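Local coordinates for GH3 beta-N-acetylglucosaminidase (Paenibacillaceae, PDB 6K5J), which removes N-acetylglucosamine units from the non-reducing ends of sugar chains as a family 3 glycoside hydrolase, at residues I321-E324 against R325-S329; R409-L413 against G414-K418. All coordinates share one frame; numbering follows the deposited sequence.

Interaction 1 of 2, residues I321-E324 against R325-S329; sequences ISEE and RIDRS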
loop_
_atom_site.group_PDB
_atom_site.type_symbol
_atom_site.label_atom_id
_atom_site.label_comp_id
_atom_site.label_asym_id
_atom_site.label_seq_id
_atom_site.Cartn_x
_atom_site.Cartn_y
_atom_site.Cartn_z
ATOM N N ILE A 321 1.638 -28.066 -17.940
ATOM C CA ILE A 321 1.348 -28.035 -16.510
ATOM C C ILE A 321 0.562 -29.293 -16.177
ATOM O O ILE A 321 -0.424 -29.612 -16.854
ATOM C CB ILE A 321 0.565 -26.769 -16.108
ATOM C CG1 ILE A 321 1.407 -25.508 -16.377
ATOM C CG2 ILE A 321 0.146 -26.842 -14.643
ATOM C CD1 ILE A 321 0.629 -24.172 -16.142
ATOM N N SER A 322 1.010 -30.003 -15.145
ATOM C CA SER A 322 0.489 -31.310 -14.782
ATOM C C SER A 322 -0.799 -31.204 -13.972
ATOM O O SER A 322 -1.133 -30.165 -13.394
ATOM C CB SER A 322 1.531 -32.104 -13.988
ATOM O OG SER A 322 1.563 -31.697 -12.626
ATOM N N GLU A 323 -1.517 -32.327 -13.927
ATOM C CA GLU A 323 -2.762 -32.403 -13.176
ATOM C C GLU A 323 -2.524 -32.198 -11.688
ATOM O O GLU A 323 -3.268 -31.462 -11.030
ATOM C CB GLU A 323 -3.436 -33.751 -13.429
ATOM C CG GLU A 323 -4.655 -34.000 -12.542
ATOM C CD GLU A 323 -5.419 -35.253 -12.939
ATOM O OE1 GLU A 323 -4.895 -36.030 -13.768
ATOM O OE2 GLU A 323 -6.543 -35.454 -12.429
ATOM N N GLU A 324 -1.500 -32.861 -11.132
ATOM C CA GLU A 324 -1.176 -32.662 -9.721
ATOM C C GLU A 324 -0.849 -31.199 -9.434
ATOM O O GLU A 324 -1.277 -30.649 -8.413
ATOM C CB GLU A 324 -0.007 -33.567 -9.314
ATOM C CG GLU A 324 0.420 -33.456 -7.838
ATOM C CD GLU A 324 1.357 -32.280 -7.544
ATOM O OE1 GLU A 324 2.153 -31.876 -8.430
ATOM O OE2 GLU A 324 1.293 -31.754 -6.415
ATOM N N ARG A 325 -0.086 -30.560 -10.319
ATOM C CA ARG A 325 0.319 -29.177 -10.090
ATOM C C ARG A 325 -0.892 -28.267 -9.938
ATOM O O ARG A 325 -0.966 -27.471 -8.994
ATOM C CB ARG A 325 1.222 -28.699 -11.227
ATOM C CG ARG A 325 1.683 -27.258 -11.078
ATOM C CD ARG A 325 2.554 -27.041 -9.833
ATOM N NE ARG A 325 2.742 -25.608 -9.605
ATOM C CZ ARG A 325 1.856 -24.839 -8.979
ATOM N NH1 ARG A 325 0.744 -25.371 -8.496
ATOM N NH2 ARG A 325 2.083 -23.537 -8.828
ATOM N N ILE A 326 -1.869 -28.397 -10.840
ATOM C CA ILE A 326 -3.085 -27.590 -10.760
ATOM C C ILE A 326 -3.838 -27.870 -9.468
ATOM O O ILE A 326 -4.285 -26.941 -8.778
ATOM C CB ILE A 326 -3.985 -27.849 -11.980
ATOM C CG1 ILE A 326 -3.312 -27.341 -13.253
ATOM C CG2 ILE A 326 -5.312 -27.155 -11.781
ATOM C CD1 ILE A 326 -3.454 -25.835 -13.457
ATOM N N ASP A 327 -4.025 -29.158 -9.142
ATOM C CA ASP A 327 -4.709 -29.524 -7.901
ATOM C C ASP A 327 -3.980 -28.986 -6.677
ATOM O O ASP A 327 -4.618 -28.679 -5.668
ATOM C CB ASP A 327 -4.838 -31.047 -7.768
ATOM C CG ASP A 327 -5.805 -31.660 -8.768
ATOM O OD1 ASP A 327 -6.718 -30.959 -9.250
ATOM O OD2 ASP A 327 -5.656 -32.870 -9.053
ATOM N N ARG A 328 -2.647 -28.926 -6.727
ATOM C CA ARG A 328 -1.877 -28.391 -5.608
ATOM C C ARG A 328 -2.303 -26.960 -5.284
ATOM O O ARG A 328 -2.598 -26.639 -4.128
ATOM C CB ARG A 328 -0.381 -28.462 -5.926
ATOM C CG ARG A 328 0.544 -28.377 -4.724
ATOM C CD ARG A 328 1.988 -28.097 -5.161
ATOM N NE ARG A 328 2.437 -29.074 -6.151
ATOM C CZ ARG A 328 3.475 -28.897 -6.962
ATOM N NH1 ARG A 328 4.186 -27.783 -6.894
ATOM N NH2 ARG A 328 3.799 -29.833 -7.848
ATOM N N SER A 329 -2.354 -26.087 -6.301
ATOM C CA SER A 329 -2.779 -24.703 -6.069
ATOM C C SER A 329 -4.247 -24.622 -5.690
ATOM O O SER A 329 -4.620 -23.850 -4.802
ATOM C CB SER A 329 -2.518 -23.832 -7.301
ATOM O OG SER A 329 -1.132 -23.658 -7.522
#
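Ser322 caps the first turn of helix 323-339, and Ile321 and Ile326 close over the same turn as a hydrophobic staple, in the TIM-barrel part of this family 3 hydrolase. The capping bond is Ser322 OG accepting from Arg325 N at 3.1 Å; chi1 of 80° sets OG between the backbone N and the carbonyl carbon, which points the hydroxyl at that amide. Separately, Ser322 O accepts from Ile326 N at 3.2 Å and starts the i to i+4 pattern, which goes on with Asp327 N to Glu323 O and Arg328 N to Glu324 O.

The apolar part is the staple: Ile321 CG2 meets Ile326 CG1 at 3.8 Å, the two side chains crossing at about a right angle, and also touches the CG of Arg325. Val316 of helix 302-317 touches both isoleucines, while Val286 and Val289 of helix 281-291 pack on Ile321.

Charged groups line the outer turn. Glu324 bends at chi2 (-82°), which brings its carboxylate to the NE/NH2 side of the Arg328 guanidinium, a two-nitrogen, side-on grip: Glu324 OE1 receives Arg328 NH2 at 2.7 Å and OE2 receives NE at 2.9 Å, both on the syn side, with the two planes nearly coplanar. Arg328 NH1 also pairs with Glu252. Glu323 OE2 and Asp327 OD2 lie 4.3 Å apart, like charges whose repulsion is probably eased on the Asp327 side by its salt bridge to Lys16.

Inward, the guanidinium of Arg325 is held by Val289 O at NH2, and Arg325 NH1 makes a nearly straight, in-plane bond of 2.7 Å to Ser329 OG.

Interaction 2 of 2, residues R409-L413 against G414-K418; sequences RKETL and GYWLK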
loop_
_atom_site.group_PDB
_atom_site.type_symbol
_atom_site.label_atom_id
_atom_site.label_comp_id
_atom_site.label_asym_id
_atom_site.label_seq_id
_atom_site.Cartn_x
_atom_site.Cartn_y
_atom_site.Cartn_z
ATOM N N ARG A 409 -7.673 15.632 0.342
ATOM C CA ARG A 409 -7.746 15.596 1.796
ATOM C C ARG A 409 -8.416 16.873 2.279
ATOM O O ARG A 409 -7.926 17.973 2.001
ATOM C CB ARG A 409 -6.353 15.454 2.417
ATOM C CG ARG A 409 -5.559 14.257 1.896
ATOM C CD ARG A 409 -6.008 12.928 2.523
ATOM N NE ARG A 409 -4.947 11.928 2.426
ATOM C CZ ARG A 409 -5.101 10.622 2.641
ATOM N NH1 ARG A 409 -6.287 10.113 2.972
ATOM N NH2 ARG A 409 -4.055 9.817 2.517
ATOM N N LYS A 410 -9.520 16.728 3.014
ATOM C CA LYS A 410 -10.171 17.893 3.610
ATOM C C LYS A 410 -9.489 18.331 4.905
ATOM O O LYS A 410 -9.349 19.532 5.166
ATOM C CB LYS A 410 -11.648 17.590 3.868
ATOM C CG LYS A 410 -12.431 18.783 4.408
ATOM C CD LYS A 410 -13.712 18.337 5.087
ATOM C CE LYS A 410 -13.590 18.399 6.605
ATOM N NZ LYS A 410 -13.993 19.735 7.129
ATOM N N GLU A 411 -9.073 17.377 5.739
ATOM C CA GLU A 411 -8.466 17.700 7.034
ATOM C C GLU A 411 -6.967 17.942 6.845
ATOM O O GLU A 411 -6.108 17.141 7.227
ATOM C CB GLU A 411 -8.743 16.592 8.045
ATOM C CG GLU A 411 -10.222 16.413 8.404
ATOM C CD GLU A 411 -10.949 15.417 7.511
ATOM O OE1 GLU A 411 -10.379 14.951 6.499
ATOM O OE2 GLU A 411 -12.104 15.086 7.841
ATOM N N THR A 412 -6.673 19.075 6.211
ATOM C CA THR A 412 -5.313 19.510 5.934
ATOM C C THR A 412 -4.641 20.018 7.206
ATOM O O THR A 412 -5.274 20.194 8.249
ATOM C CB THR A 412 -5.319 20.637 4.898
ATOM O OG1 THR A 412 -5.996 21.777 5.456
ATOM C CG2 THR A 412 -6.030 20.192 3.610
ATOM N N LEU A 413 -3.334 20.287 7.106
ATOM C CA LEU A 413 -2.659 20.949 8.215
ATOM C C LEU A 413 -3.324 22.284 8.530
ATOM O O LEU A 413 -3.526 22.630 9.703
ATOM C CB LEU A 413 -1.179 21.144 7.890
ATOM C CG LEU A 413 -0.451 21.992 8.933
ATOM C CD1 LEU A 413 -0.484 21.282 10.276
ATOM C CD2 LEU A 413 0.981 22.244 8.493
ATOM N N GLY A 414 -3.689 23.039 7.488
ATOM C CA GLY A 414 -4.365 24.308 7.708
ATOM C C GLY A 414 -5.691 24.131 8.416
ATOM O O GLY A 414 -6.047 24.923 9.291
ATOM N N TYR A 415 -6.435 23.083 8.049
ATOM C CA TYR A 415 -7.678 22.742 8.735
ATOM C C TYR A 415 -7.463 22.605 10.240
ATOM O O TYR A 415 -8.204 23.182 11.046
ATOM C CB TYR A 415 -8.244 21.449 8.143
ATOM C CG TYR A 415 -9.423 20.853 8.900
ATOM C CD1 TYR A 415 -10.735 21.220 8.589
ATOM C CD2 TYR A 415 -9.221 19.923 9.917
ATOM C CE1 TYR A 415 -11.812 20.674 9.280
ATOM C CE2 TYR A 415 -10.283 19.366 10.605
ATOM C CZ TYR A 415 -11.578 19.747 10.281
ATOM O OH TYR A 415 -12.634 19.200 10.965
ATOM N N TRP A 416 -6.444 21.844 10.646
ATOM C CA TRP A 416 -6.245 21.631 12.078
ATOM C C TRP A 416 -5.706 22.879 12.764
ATOM O O TRP A 416 -6.063 23.166 13.914
ATOM C CB TRP A 416 -5.318 20.439 12.310
ATOM C CG TRP A 416 -5.956 19.150 11.910
ATOM C CD1 TRP A 416 -5.651 18.392 10.826
ATOM C CD2 TRP A 416 -7.020 18.478 12.587
ATOM N NE1 TRP A 416 -6.455 17.275 10.783
ATOM C CE2 TRP A 416 -7.304 17.306 11.857
ATOM C CE3 TRP A 416 -7.756 18.748 13.746
ATOM C CZ2 TRP A 416 -8.288 16.397 12.254
ATOM C CZ3 TRP A 416 -8.737 17.858 14.133
ATOM C CH2 TRP A 416 -8.995 16.693 13.387
ATOM N N LEU A 417 -4.825 23.625 12.099
ATOM C CA LEU A 417 -4.345 24.858 12.711
ATOM C C LEU A 417 -5.491 25.842 12.900
ATOM O O LEU A 417 -5.592 26.500 13.944
ATOM C CB LEU A 417 -3.231 25.470 11.869
ATOM C CG LEU A 417 -1.879 24.758 11.923
ATOM C CD1 LEU A 417 -0.919 25.420 10.967
ATOM C CD2 LEU A 417 -1.312 24.759 13.347
ATOM N N LYS A 418 -6.374 25.938 11.902
ATOM C CA LYS A 418 -7.564 26.776 12.024
ATOM C C LYS A 418 -8.443 26.325 13.183
ATOM O O LYS A 418 -8.977 27.155 13.931
ATOM C CB LYS A 418 -8.352 26.742 10.714
ATOM C CG LYS A 418 -7.788 27.644 9.641
ATOM C CD LYS A 418 -8.552 27.482 8.320
ATOM C CE LYS A 418 -7.907 28.321 7.226
ATOM N NZ LYS A 418 -8.312 27.876 5.855
#
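Glu411 lays its CG over one face of the Tyr415 ring, 4.1 Å from the centroid and displaced toward the rim, a CH-pi contact. The two side chains run side by side in the same direction, yet the carboxylate plane stands 80° from the ring. Lys410 comes to the same ring obliquely; bends at chi3 and chi4 bring Lys410 NZ to 3.2 Å from Tyr415 CE1. The edge of the Tyr415 ring is turned to Trp416, with Tyr415 CD2 over the centre of the indole face, and Trp416 NE1 in turn lies 3.6 Å from Glu411 CB. Replacing Tyr415 by an alanine would remove the face that Glu411 CG packs on and the ring beside Lys410 NZ, and would probably leave both chains freer to turn.

At the helix start, Thr412 is the N-cap of helix 413-419. With OG1 held between the backbone N and the carbonyl carbon (chi1 64°), Thr412 OG1 accepts from Tyr415 N at 2.9 Å, while Thr412 O accepts from Trp416 N at 3.1 Å. Glu426 of strand 424-430 supports the cap, one carboxylate oxygen bonded to Thr412 OG1 and the other to Gly414 N, and so ties the helix start to the edge strand of the six-stranded mixed sheet. Further along, Leu417 N bonds to Leu413 O, and Leu413 CG meets Leu417 CD1 at 4.0 Å; both leucines lie against strand 390-396. Met510 and Ala514 of helix 507-517 pack on Trp416.

The polar grip falls to the cap and Glu426, whereas the Glu411 contact with the tyrosine is CH-pi.

How the interactions relate
Interactions 1 and 2 are both helix starts, with a hydroxyl N-cap accepting from the amide three residues on, but they sit on opposite sides of the chain's centre, with nearest atoms about 34 Å apart. The 321-329 turn belongs to the family 3 N-terminal domain and packs against neighbouring helices, whereas 409-418 lies on the mixed sheet further along the chain. Each is partly buried. In interaction 1 the aliphatic staple faces inward and an ion pair marks the outer side; in interaction 2 leucines face the sheet, and aromatic rings cover the loop. In interaction 2 a carboxylate from strand 424-430 also bonds the cap.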